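Local structure of putative TetR-family transcriptional regulator (Syntrophomonas wolfei subsp. wolfei, 3LWJ) at residues Ser107-Tyr110 against Ser111-Gly115; Phe166-Tyr169 against Lys170-Leu174. The protein probably binds DNA through a helix-turn-helix domain and acts as a dimeric transcriptional regulator of the TetR family. All blocks are in the same frame, centred on the assembly; numbering follows the deposited sequence.

Contact 1: residues Ser107-Tyr110 against Ser111-Gly115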
loop_
_atom_site.group_PDB
_atom_site.type_symbol
_atom_site.label_atom_id
_atom_site.label_comp_id
_atom_site.label_asym_id
_atom_site.label_seq_id
_atom_site.Cartn_x
_atom_site.Cartn_y
_atom_site.Cartn_z
ATOM N N SER A 107 -8.690 9.626 -5.859
ATOM C CA SER A 107 -7.821 8.448 -5.852
ATOM C C SER A 107 -6.366 8.893 -5.779
ATOM O O SER A 107 -5.563 8.322 -5.060
ATOM C CB SER A 107 -8.051 7.580 -7.107
ATOM O OG SER A 107 -9.324 6.890 -7.085
ATOM N N GLU A 108 -6.016 9.930 -6.516
ATOM C CA GLU A 108 -4.665 10.471 -6.416
ATOM C C GLU A 108 -4.339 10.972 -5.000
ATOM O O GLU A 108 -3.319 10.576 -4.433
ATOM C CB GLU A 108 -4.437 11.577 -7.426
ATOM C CG GLU A 108 -2.970 11.683 -7.825
ATOM C CD GLU A 108 -2.681 12.856 -8.763
ATOM O OE1 GLU A 108 -3.438 13.058 -9.745
ATOM O OE2 GLU A 108 -1.696 13.575 -8.483
ATOM N N ILE A 109 -5.194 11.833 -4.426
ATOM C CA ILE A 109 -4.956 12.337 -3.077
ATOM C C ILE A 109 -4.845 11.171 -2.090
ATOM O O ILE A 109 -3.894 11.111 -1.341
ATOM C CB ILE A 109 -6.060 13.293 -2.590
ATOM C CG1 ILE A 109 -6.092 14.586 -3.411
ATOM C CG2 ILE A 109 -5.895 13.629 -1.071
ATOM C CD1 ILE A 109 -4.800 15.365 -3.411
ATOM N N TYR A 110 -5.803 10.234 -2.126
ATOM C CA TYR A 110 -5.748 9.006 -1.304
ATOM C C TYR A 110 -4.421 8.281 -1.415
ATOM O O TYR A 110 -3.899 7.772 -0.413
ATOM C CB TYR A 110 -6.897 8.099 -1.715
ATOM C CG TYR A 110 -6.912 6.703 -1.163
ATOM C CD1 TYR A 110 -6.850 6.459 0.223
ATOM C CD2 TYR A 110 -7.068 5.607 -2.028
ATOM C CE1 TYR A 110 -6.898 5.140 0.718
ATOM C CE2 TYR A 110 -7.129 4.298 -1.534
ATOM C CZ TYR A 110 -7.053 4.085 -0.155
ATOM O OH TYR A 110 -7.107 2.806 0.324
ATOM N N SER A 111 -3.885 8.231 -2.633
ATOM C CA SER A 111 -2.658 7.490 -2.949
ATOM C C SER A 111 -1.402 8.255 -2.620
ATOM O O SER A 111 -0.313 7.690 -2.657
ATOM C CB SER A 111 -2.613 7.135 -4.446
ATOM O OG SER A 111 -3.719 6.331 -4.814
ATOM N N ARG A 112 -1.540 9.536 -2.330
ATOM C CA ARG A 112 -0.380 10.373 -2.033
ATOM C C ARG A 112 -0.215 10.704 -0.541
ATOM O O ARG A 112 0.898 10.844 -0.084
ATOM C CB ARG A 112 -0.442 11.672 -2.824
ATOM C CG ARG A 112 -0.214 11.499 -4.317
ATOM C CD ARG A 112 -0.077 12.872 -4.992
ATOM N NE ARG A 112 0.342 12.725 -6.387
ATOM C CZ ARG A 112 1.587 12.452 -6.768
ATOM N NH1 ARG A 112 2.552 12.296 -5.859
ATOM N NH2 ARG A 112 1.873 12.324 -8.062
ATOM N N VAL A 113 -1.313 10.834 0.200
ATOM C CA VAL A 113 -1.217 11.335 1.568
ATOM C C VAL A 113 -1.107 10.251 2.659
ATOM O O VAL A 113 -0.923 10.588 3.825
ATOM C CB VAL A 113 -2.372 12.295 1.910
ATOM C CG1 VAL A 113 -2.431 13.469 0.886
ATOM C CG2 VAL A 113 -3.693 11.534 2.086
ATOM N N ALA A 114 -1.210 8.976 2.289
ATOM C CA ALA A 114 -1.033 7.863 3.244
ATOM C C ALA A 114 0.312 7.911 3.941
ATOM O O ALA A 114 1.322 8.092 3.279
ATOM C CB ALA A 114 -1.209 6.527 2.530
ATOM N N GLY A 115 0.315 7.789 5.282
ATOM C CA GLY A 115 1.533 7.873 6.115
ATOM C C GLY A 115 2.124 9.244 6.344
ATOM O O GLY A 115 3.222 9.369 6.904
#

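Contact 2: residues Phe166-Tyr169 against Lys170-Leu174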
loop_
_atom_site.group_PDB
_atom_site.type_symbol
_atom_site.label_atom_id
_atom_site.label_comp_id
_atom_site.label_asym_id
_atom_site.label_seq_id
_atom_site.Cartn_x
_atom_site.Cartn_y
_atom_site.Cartn_z
ATOM N N PHE A 166 -2.318 -0.556 -3.813
ATOM C CA PHE A 166 -0.994 -0.572 -4.466
ATOM C C PHE A 166 -1.097 -0.426 -5.989
ATOM O O PHE A 166 -0.351 0.319 -6.581
ATOM C CB PHE A 166 -0.234 -1.848 -4.170
ATOM C CG PHE A 166 1.221 -1.826 -4.650
ATOM C CD1 PHE A 166 2.011 -0.714 -4.449
ATOM C CD2 PHE A 166 1.785 -2.931 -5.243
ATOM C CE1 PHE A 166 3.344 -0.674 -4.838
ATOM C CE2 PHE A 166 3.124 -2.912 -5.648
ATOM C CZ PHE A 166 3.905 -1.768 -5.436
ATOM N N SER A 167 -2.037 -1.127 -6.602
ATOM C CA SER A 167 -2.209 -1.020 -8.066
ATOM C C SER A 167 -2.797 0.368 -8.449
ATOM O O SER A 167 -2.448 0.918 -9.498
ATOM C CB SER A 167 -3.088 -2.177 -8.548
ATOM O OG SER A 167 -4.435 -1.897 -8.207
ATOM N N LEU A 168 -3.694 0.946 -7.625
ATOM C CA LEU A 168 -4.178 2.325 -7.847
ATOM C C LEU A 168 -2.990 3.298 -7.843
ATOM O O LEU A 168 -2.838 4.139 -8.707
ATOM C CB LEU A 168 -5.160 2.745 -6.730
ATOM C CG LEU A 168 -5.844 4.120 -6.836
ATOM C CD1 LEU A 168 -6.517 4.311 -8.236
ATOM C CD2 LEU A 168 -6.851 4.308 -5.625
ATOM N N TYR A 169 -2.138 3.173 -6.834
ATOM C CA TYR A 169 -0.982 4.048 -6.706
ATOM C C TYR A 169 -0.071 3.961 -7.938
ATOM O O TYR A 169 0.375 4.978 -8.457
ATOM C CB TYR A 169 -0.232 3.730 -5.409
ATOM C CG TYR A 169 1.244 4.079 -5.358
ATOM C CD1 TYR A 169 1.682 5.325 -4.946
ATOM C CD2 TYR A 169 2.207 3.127 -5.667
ATOM C CE1 TYR A 169 3.058 5.615 -4.870
ATOM C CE2 TYR A 169 3.579 3.401 -5.571
ATOM C CZ TYR A 169 3.997 4.650 -5.185
ATOM O OH TYR A 169 5.366 4.910 -5.085
ATOM N N LYS A 170 0.171 2.759 -8.432
ATOM C CA LYS A 170 1.018 2.594 -9.619
ATOM C C LYS A 170 0.397 3.165 -10.891
ATOM O O LYS A 170 1.126 3.579 -11.815
ATOM C CB LYS A 170 1.408 1.129 -9.841
ATOM C CG LYS A 170 2.308 0.565 -8.749
ATOM C CD LYS A 170 2.954 -0.847 -9.093
ATOM C CE LYS A 170 3.864 -0.869 -10.333
ATOM N NZ LYS A 170 4.994 -1.864 -10.252
ATOM N N TRP A 171 -0.928 3.203 -10.963
ATOM C CA TRP A 171 -1.585 3.811 -12.129
ATOM C C TRP A 171 -1.598 5.326 -12.008
ATOM O O TRP A 171 -0.978 6.032 -12.830
ATOM C CB TRP A 171 -2.991 3.282 -12.287
ATOM C CG TRP A 171 -3.845 4.036 -13.253
ATOM C CD1 TRP A 171 -3.588 4.273 -14.572
ATOM C CD2 TRP A 171 -5.128 4.606 -12.987
ATOM N NE1 TRP A 171 -4.622 4.987 -15.132
ATOM C CE2 TRP A 171 -5.583 5.194 -14.178
ATOM C CE3 TRP A 171 -5.941 4.668 -11.856
ATOM C CZ2 TRP A 171 -6.807 5.851 -14.269
ATOM C CZ3 TRP A 171 -7.169 5.320 -11.954
ATOM C CH2 TRP A 171 -7.580 5.906 -13.148
ATOM N N VAL A 172 -2.253 5.822 -10.950
ATOM C CA VAL A 172 -2.538 7.241 -10.827
ATOM C C VAL A 172 -1.358 8.068 -10.302
ATOM O O VAL A 172 -1.260 9.237 -10.639
ATOM C CB VAL A 172 -3.860 7.518 -9.995
ATOM C CG1 VAL A 172 -3.630 7.377 -8.465
ATOM C CG2 VAL A 172 -4.411 8.874 -10.338
ATOM N N VAL A 173 -0.475 7.501 -9.484
ATOM C CA VAL A 173 0.680 8.263 -9.025
ATOM C C VAL A 173 1.948 7.969 -9.854
ATOM O O VAL A 173 2.530 8.903 -10.409
ATOM C CB VAL A 173 0.965 8.107 -7.540
ATOM C CG1 VAL A 173 2.274 8.787 -7.166
ATOM C CG2 VAL A 173 -0.203 8.681 -6.714
ATOM N N LEU A 174 2.384 6.713 -9.932
ATOM C CA LEU A 174 3.595 6.381 -10.704
ATOM C C LEU A 174 3.428 6.499 -12.212
ATOM O O LEU A 174 4.413 6.720 -12.928
ATOM C CB LEU A 174 4.077 4.965 -10.420
ATOM C CG LEU A 174 4.519 4.628 -9.009
ATOM C CD1 LEU A 174 5.293 3.323 -9.073
ATOM C CD2 LEU A 174 5.395 5.731 -8.475
#

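Contact 1: residues Ser107-Tyr110 against Ser111-Gly115
The guanidinium of Arg112 meets the carboxylate of Glu108 at its edge: Glu108 OE2 lies close to the guanidinium plane, and the two flat groups are turned 65° against each other. At the Tyr110 ring, Ser111 N comes in obliquely, next to CB, while the ring packs edge-to-face with Phe127 and its OH bonds Glu128. The charged pair is an i to i+4 salt bridge on the last turns of helix 104-113, with both side chains running alongside each other in the same direction. Arg112 NE donates to OE2 of Glu108 over 3.0 Å in a nearly straight bond of 165°, received on the anti lone pair of that oxygen. The arginine chain is extended from CG to NE, and NH1 bonds the carbonyl oxygen of Gly115 of the second subunit. Cut back to an alanine, this position would probably leave the Glu108 carboxylate without its charge partner and the Gly115 carbonyl of the second subunit without this donor. Ile109 CG2 and Val113 CG1 touch at 4.0 Å, an apolar pair with helix 118-144 beside the valine and helix 10-28 beside the isoleucine. With OG anti to its own carbonyl carbon (chi1 -60°), Ser111 folds its hydroxyl back onto the preceding turn. There Ser107 O takes two bonds from opposite faces of its plane, from Ser111 N at 3.0 Å and from Ser111 OG at 2.7 Å.

Contact 2: residues Phe166-Tyr169 against Lys170-Leu174
From Phe166 to Val172 the backbone keeps i to i+4 bonding, Lys170 N to Phe166 O and Val172 N to Leu168 O among them, and then widens, so that Tyr169 O accepts from both Val173 N at 2.9 Å and Leu174 N at 3.0 Å. The Leu174 bond lies in the carbonyl plane, whereas the Val173 donor is tilted from it. Over one face of the Phe166 ring sits CD of Lys170, a CH-pi contact 4.2 Å from the centroid and offset toward the rim. The lysine bends at chi3 (61°) and again at chi4, and its NZ bonds His158 of the second subunit. The i to i+5 bond marks a pi-type turn near the C-terminal end of helix 153-173, and it places Leu174 beside the Tyr169 ring. Leu174 CD2 lies against CZ and OH of Tyr169, 3.7 Å from CZ, while Val173 CB meets CD1 of the same ring at 3.9 Å. The phenol OH is also bonded to Asp121 of the second subunit. Elsewhere round the helix, Leu168 CD1 abuts the indole edge of Trp171 in its plane, 3.7 Å from CE3, and also touches Val172 CG1 at 4.2 Å.

Along the chain from the N terminus, contact 1 comes first, within helix 104-113, and contact 2 follows within helix 153-173 after helix 118-144 has intervened. Each is a local turn of its own helix and closes no long loop; the two stand in series, neither nested nor crossed. In space their centres are 10 Å apart and they touch directly. Ser111 CB packs on Val173 CG2 at 3.7 Å, and Ser107 CB on Leu168 CD1 at 3.8 Å, joining the two helices. Contact 1 also reaches helix 10-28, whereas contact 2 packs against helix 179-195. Both touch the second subunit, so this helix pair takes part in the dimer interface.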